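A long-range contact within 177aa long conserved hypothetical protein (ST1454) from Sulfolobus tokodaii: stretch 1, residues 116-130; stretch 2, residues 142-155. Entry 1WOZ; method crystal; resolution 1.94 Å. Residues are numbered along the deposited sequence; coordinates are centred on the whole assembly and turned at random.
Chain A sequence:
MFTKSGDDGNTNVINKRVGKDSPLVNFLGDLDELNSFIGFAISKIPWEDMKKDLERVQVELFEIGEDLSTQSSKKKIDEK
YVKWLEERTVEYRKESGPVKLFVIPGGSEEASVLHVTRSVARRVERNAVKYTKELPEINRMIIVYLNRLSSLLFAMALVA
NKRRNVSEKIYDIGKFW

Stretch 1, residues 116-130: VTRSVARRVERNAVK
Stretch 2 (142-155) IIVYLNRLSSLLFA

The apolar centre of the contact between helices 116-130 and 142-155 is built from leucines laid against small residues. Leu 146 (chi1 m, chi2 t) points toward the first helix; its CD1 lies 3.9 Å from Val 124 CG1 (chi1 t) and 4.2 Å from Ala 128 CB. One end of the contact continues with Ile 143 (m, t), whose CA-to-CB bond points sideways but whose tip turns inward: Ile 143 CG1 is 4.0 Å from Ala 128 CB, and Ile 143 CD1 is 4.2 Å from Val 129 CG2 (chi1 t). Toward the other end, Leu 153 (m, t) places CD1 3.9 Å from Thr 117 CG2 (chi1 m), 4.2 Å from Ala 121 CB and 3.7 Å from Arg 118 CA. Ala 121 CB also meets Ser 150 CB at 4.3 Å; these short side chains accompany the close backbone approach at Arg 118 and Ser 150.

The two helices are antiparallel and pack along their lengths; both begin before and continue beyond these stretches. Their axes approach to 8.7 Å, their N-to-C directions differ by 167°, and the contact buries 663 Å². Phi/psi stay near -63/-41 throughout, with i to i+4 backbone hydrogen bonds such as Glu 125 N to Ala 121 O (2.8 Å) and Leu 149 N to Tyr 145 O (2.8 Å). The register is set by Arg 118 CA to Ser 150 CA at 5.0 Å and Glu 125 CA to Leu 146 CA at 5.7 Å, so that rising numbers in one helix meet falling numbers in the other.

Arg 118 (t, t, p, chi4 70°) contributes its aliphatic stem: its CG is 3.6 Å from Ser 150 O, and its CD is 3.8 Å from Phe 154 CB and lies at the edge of the Phe 154 ring (chi1 t, chi2 -89°). Its guanidinium nitrogens are hydrogen-bonded outside the two stretches. Arg 122 (m, t, p, chi4 90°) flanks the contact, with CG 3.7 Å from Ser 150 CB.

At the polar edge, Glu 125 (t, t, chi3 0°) extends across, and Asn 147 ND2 (chi1 t, chi2 -88°) donates to Glu 125 OE2 at 3.0 Å and 162°, a nearly straight hydrogen bond from amide to carboxylate. Water 1 donates to Glu 125 OE1 (2.7 Å) and Leu 146 O (2.8 Å), bridging carboxylate and opposing backbone. Ser 150 (chi1 p) turns its OG back on its own helix, donating to Asn 147 O at 3.0 Å.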

# COMPACT_ATOMS: atom_id res chain seq x y z
N VAL A 116 7.30 -3.40 -4.44
CA VAL A 116 6.06 -3.07 -3.76
C VAL A 116 4.92 -3.14 -4.79
O VAL A 116 3.85 -3.70 -4.53
CB VAL A 116 6.10 -1.65 -3.15
CG1 VAL A 116 4.68 -1.19 -2.81
CG2 VAL A 116 7.00 -1.62 -1.90
N THR A 117 5.16 -2.55 -5.95
CA THR A 117 4.17 -2.52 -7.02
C THR A 117 3.85 -3.96 -7.45
O THR A 117 2.68 -4.32 -7.66
CB THR A 117 4.72 -1.67 -8.19
OG1 THR A 117 5.03 -0.37 -7.69
CG2 THR A 117 3.69 -1.53 -9.31
N ARG A 118 4.88 -4.80 -7.53
CA ARG A 118 4.72 -6.20 -7.88
C ARG A 118 3.80 -6.93 -6.85
O ARG A 118 2.90 -7.71 -7.21
CB ARG A 118 6.12 -6.85 -7.93
CG ARG A 118 6.17 -8.38 -8.14
CD ARG A 118 7.60 -8.94 -7.79
NE ARG A 118 7.91 -8.70 -6.37
CZ ARG A 118 7.33 -9.31 -5.35
NH1 ARG A 118 6.40 -10.25 -5.56
NH2 ARG A 118 7.59 -8.91 -4.11
N SER A 119 4.03 -6.69 -5.57
CA SER A 119 3.21 -7.35 -4.54
C SER A 119 1.76 -6.86 -4.58
O SER A 119 0.82 -7.62 -4.28
CB SER A 119 3.83 -7.14 -3.15
OG SER A 119 3.70 -5.81 -2.71
N VAL A 120 1.55 -5.61 -4.99
CA VAL A 120 0.18 -5.11 -5.09
C VAL A 120 -0.48 -5.76 -6.32
O VAL A 120 -1.65 -6.13 -6.27
CB VAL A 120 0.16 -3.56 -5.18
CG1 VAL A 120 -1.29 -3.04 -5.49
CG2 VAL A 120 0.62 -3.00 -3.84
N ALA A 121 0.29 -5.92 -7.40
CA ALA A 121 -0.26 -6.56 -8.61
C ALA A 121 -0.72 -7.99 -8.24
O ALA A 121 -1.78 -8.46 -8.69
CB ALA A 121 0.79 -6.60 -9.71
N ARG A 122 0.08 -8.68 -7.42
CA ARG A 122 -0.27 -10.03 -7.00
C ARG A 122 -1.51 -10.02 -6.12
O ARG A 122 -2.34 -10.95 -6.21
CB ARG A 122 0.94 -10.69 -6.31
CG ARG A 122 1.99 -11.15 -7.35
CD ARG A 122 3.24 -11.80 -6.74
NE ARG A 122 2.99 -13.00 -5.93
CZ ARG A 122 2.97 -14.26 -6.38
NH1 ARG A 122 3.17 -14.54 -7.66
NH2 ARG A 122 2.78 -15.26 -5.53
N ARG A 123 -1.71 -8.97 -5.32
CA ARG A 123 -2.91 -8.89 -4.49
C ARG A 123 -4.14 -8.70 -5.39
O ARG A 123 -5.20 -9.32 -5.17
CB ARG A 123 -2.80 -7.76 -3.44
CG ARG A 123 -4.17 -7.24 -2.93
CD ARG A 123 -4.10 -6.60 -1.54
NE ARG A 123 -3.12 -5.52 -1.42
CZ ARG A 123 -3.37 -4.24 -1.69
NH1 ARG A 123 -4.57 -3.89 -2.13
NH2 ARG A 123 -2.43 -3.31 -1.48
N VAL A 124 -4.01 -7.86 -6.42
CA VAL A 124 -5.11 -7.64 -7.36
C VAL A 124 -5.39 -8.95 -8.12
O VAL A 124 -6.56 -9.30 -8.34
CB VAL A 124 -4.77 -6.52 -8.39
CG1 VAL A 124 -5.97 -6.31 -9.38
CG2 VAL A 124 -4.45 -5.21 -7.65
N GLU A 125 -4.34 -9.68 -8.48
CA GLU A 125 -4.51 -10.96 -9.18
C GLU A 125 -5.33 -11.95 -8.32
O GLU A 125 -6.28 -12.57 -8.82
CB GLU A 125 -3.15 -11.59 -9.52
CG GLU A 125 -3.31 -12.96 -10.22
CD GLU A 125 -1.99 -13.70 -10.43
OE1 GLU A 125 -0.92 -13.17 -10.03
OE2 GLU A 125 -2.04 -14.81 -10.99
N ARG A 126 -4.96 -12.09 -7.04
CA ARG A 126 -5.71 -12.98 -6.14
C ARG A 126 -7.15 -12.51 -5.99
O ARG A 126 -8.08 -13.33 -6.03
CB ARG A 126 -5.07 -13.05 -4.74
CG ARG A 126 -3.72 -13.78 -4.66
CD ARG A 126 -3.35 -14.01 -3.19
NE ARG A 126 -3.42 -12.78 -2.38
CZ ARG A 126 -2.49 -11.81 -2.36
NH1 ARG A 126 -1.39 -11.90 -3.11
NH2 ARG A 126 -2.64 -10.75 -1.58
N ASN A 127 -7.37 -11.22 -5.78
CA ASN A 127 -8.73 -10.71 -5.66
C ASN A 127 -9.53 -10.98 -6.95
O ASN A 127 -10.71 -11.34 -6.90
CB ASN A 127 -8.73 -9.20 -5.36
CG ASN A 127 -8.13 -8.88 -3.99
OD1 ASN A 127 -7.87 -9.79 -3.20
ND2 ASN A 127 -7.93 -7.60 -3.72
N ALA A 128 -8.89 -10.82 -8.11
CA ALA A 128 -9.56 -11.07 -9.38
C ALA A 128 -10.12 -12.49 -9.44
O ALA A 128 -11.24 -12.71 -9.91
CB ALA A 128 -8.61 -10.83 -10.55
N VAL A 129 -9.34 -13.46 -8.97
CA VAL A 129 -9.80 -14.85 -8.94
C VAL A 129 -11.06 -14.93 -8.07
O VAL A 129 -12.03 -15.60 -8.42
CB VAL A 129 -8.72 -15.79 -8.39
CG1 VAL A 129 -9.28 -17.20 -8.23
CG2 VAL A 129 -7.53 -15.82 -9.34
N LYS A 130 -11.05 -14.23 -6.94
CA LYS A 130 -12.21 -14.23 -6.06
C LYS A 130 -13.41 -13.51 -6.71
O LYS A 130 -14.55 -13.97 -6.59
CB LYS A 130 -11.85 -13.54 -4.74
CG LYS A 130 -13.00 -13.35 -3.77
CD LYS A 130 -12.56 -12.57 -2.54
CE LYS A 130 -12.01 -11.19 -2.89
NZ LYS A 130 -11.55 -10.42 -1.69
N ILE A 142 -7.85 -11.31 -18.42
CA ILE A 142 -7.51 -10.24 -17.49
C ILE A 142 -6.64 -10.79 -16.36
O ILE A 142 -5.65 -10.17 -15.96
CB ILE A 142 -8.79 -9.62 -16.91
CG1 ILE A 142 -9.45 -8.78 -18.02
CG2 ILE A 142 -8.48 -8.75 -15.68
CD1 ILE A 142 -10.81 -8.24 -17.61
N ILE A 143 -7.01 -11.97 -15.86
CA ILE A 143 -6.24 -12.58 -14.79
C ILE A 143 -4.86 -12.97 -15.35
O ILE A 143 -3.83 -12.80 -14.68
CB ILE A 143 -6.97 -13.80 -14.21
CG1 ILE A 143 -8.32 -13.34 -13.62
CG2 ILE A 143 -6.13 -14.47 -13.14
CD1 ILE A 143 -9.18 -14.44 -12.99
N VAL A 144 -4.84 -13.46 -16.59
CA VAL A 144 -3.56 -13.81 -17.20
C VAL A 144 -2.66 -12.57 -17.33
O VAL A 144 -1.45 -12.63 -17.05
CB VAL A 144 -3.73 -14.44 -18.59
CG1 VAL A 144 -2.37 -14.85 -19.16
CG2 VAL A 144 -4.67 -15.66 -18.48
N TYR A 145 -3.26 -11.46 -17.74
CA TYR A 145 -2.50 -10.22 -17.91
C TYR A 145 -1.86 -9.84 -16.56
O TYR A 145 -0.66 -9.54 -16.49
CB TYR A 145 -3.43 -9.08 -18.38
CG TYR A 145 -2.71 -7.78 -18.67
CD1 TYR A 145 -2.29 -7.47 -19.97
CD2 TYR A 145 -2.44 -6.86 -17.65
CE1 TYR A 145 -1.62 -6.28 -20.23
CE2 TYR A 145 -1.78 -5.67 -17.91
CZ TYR A 145 -1.37 -5.38 -19.19
OH TYR A 145 -0.71 -4.21 -19.45
N LEU A 146 -2.67 -9.86 -15.50
CA LEU A 146 -2.21 -9.50 -14.16
C LEU A 146 -1.08 -10.42 -13.69
O LEU A 146 -0.12 -9.95 -13.07
CB LEU A 146 -3.39 -9.56 -13.18
CG LEU A 146 -4.41 -8.41 -13.34
CD1 LEU A 146 -5.59 -8.68 -12.44
CD2 LEU A 146 -3.76 -7.03 -13.01
N ASN A 147 -1.18 -11.71 -14.00
CA ASN A 147 -0.14 -12.68 -13.63
C ASN A 147 1.17 -12.35 -14.35
O ASN A 147 2.24 -12.35 -13.72
CB ASN A 147 -0.63 -14.11 -13.97
CG ASN A 147 0.42 -15.20 -13.66
OD1 ASN A 147 1.25 -15.52 -14.51
ND2 ASN A 147 0.37 -15.76 -12.46
N ARG A 148 1.10 -12.05 -15.64
CA ARG A 148 2.30 -11.72 -16.42
C ARG A 148 2.89 -10.39 -15.97
O ARG A 148 4.10 -10.19 -16.05
CB ARG A 148 1.98 -11.57 -17.91
CG ARG A 148 1.92 -12.84 -18.77
CD ARG A 148 2.02 -14.13 -18.02
NE ARG A 148 1.74 -15.24 -18.94
CZ ARG A 148 1.07 -16.33 -18.60
NH1 ARG A 148 0.63 -16.48 -17.37
NH2 ARG A 148 0.81 -17.26 -19.51
N LEU A 149 2.02 -9.47 -15.55
CA LEU A 149 2.51 -8.17 -15.12
C LEU A 149 3.42 -8.29 -13.90
O LEU A 149 4.45 -7.61 -13.83
CB LEU A 149 1.34 -7.24 -14.81
CG LEU A 149 1.68 -5.88 -14.22
CD1 LEU A 149 2.57 -5.10 -15.14
CD2 LEU A 149 0.36 -5.11 -13.98
N SER A 150 3.05 -9.11 -12.94
CA SER A 150 3.91 -9.21 -11.77
C SER A 150 5.29 -9.78 -12.14
O SER A 150 6.30 -9.38 -11.55
CB SER A 150 3.23 -10.03 -10.67
OG SER A 150 3.04 -11.37 -11.05
N SER A 151 5.36 -10.69 -13.12
CA SER A 151 6.67 -11.22 -13.51
C SER A 151 7.49 -10.13 -14.23
O SER A 151 8.72 -10.08 -14.08
CB SER A 151 6.52 -12.44 -14.43
OG SER A 151 5.86 -13.48 -13.74
N LEU A 152 6.81 -9.29 -15.01
CA LEU A 152 7.50 -8.20 -15.69
C LEU A 152 8.08 -7.23 -14.63
O LEU A 152 9.22 -6.78 -14.74
CB LEU A 152 6.52 -7.44 -16.62
CG LEU A 152 7.04 -6.11 -17.17
CD1 LEU A 152 8.34 -6.32 -17.94
CD2 LEU A 152 5.96 -5.47 -18.05
N LEU A 153 7.27 -6.89 -13.63
CA LEU A 153 7.73 -5.98 -12.58
C LEU A 153 8.95 -6.57 -11.85
O LEU A 153 9.88 -5.84 -11.50
CB LEU A 153 6.59 -5.70 -11.60
CG LEU A 153 5.45 -4.83 -12.18
CD1 LEU A 153 4.24 -4.87 -11.25
CD2 LEU A 153 5.92 -3.38 -12.37
N PHE A 154 8.92 -7.87 -11.61
CA PHE A 154 10.02 -8.60 -10.96
C PHE A 154 11.28 -8.47 -11.83
O PHE A 154 12.34 -8.09 -11.35
CB PHE A 154 9.61 -10.07 -10.80
CG PHE A 154 10.64 -10.93 -10.11
CD1 PHE A 154 11.63 -11.57 -10.84
CD2 PHE A 154 10.63 -11.10 -8.73
CE1 PHE A 154 12.61 -12.37 -10.21
CE2 PHE A 154 11.59 -11.89 -8.07
CZ PHE A 154 12.59 -12.53 -8.82
N ALA A 155 11.15 -8.74 -13.13
CA ALA A 155 12.31 -8.64 -14.01
C ALA A 155 12.86 -7.23 -14.05
O ALA A 155 14.07 -7.02 -14.12
CB ALA A 155 11.94 -9.12 -15.44
O HOH W 1 0.25 -10.78 -10.46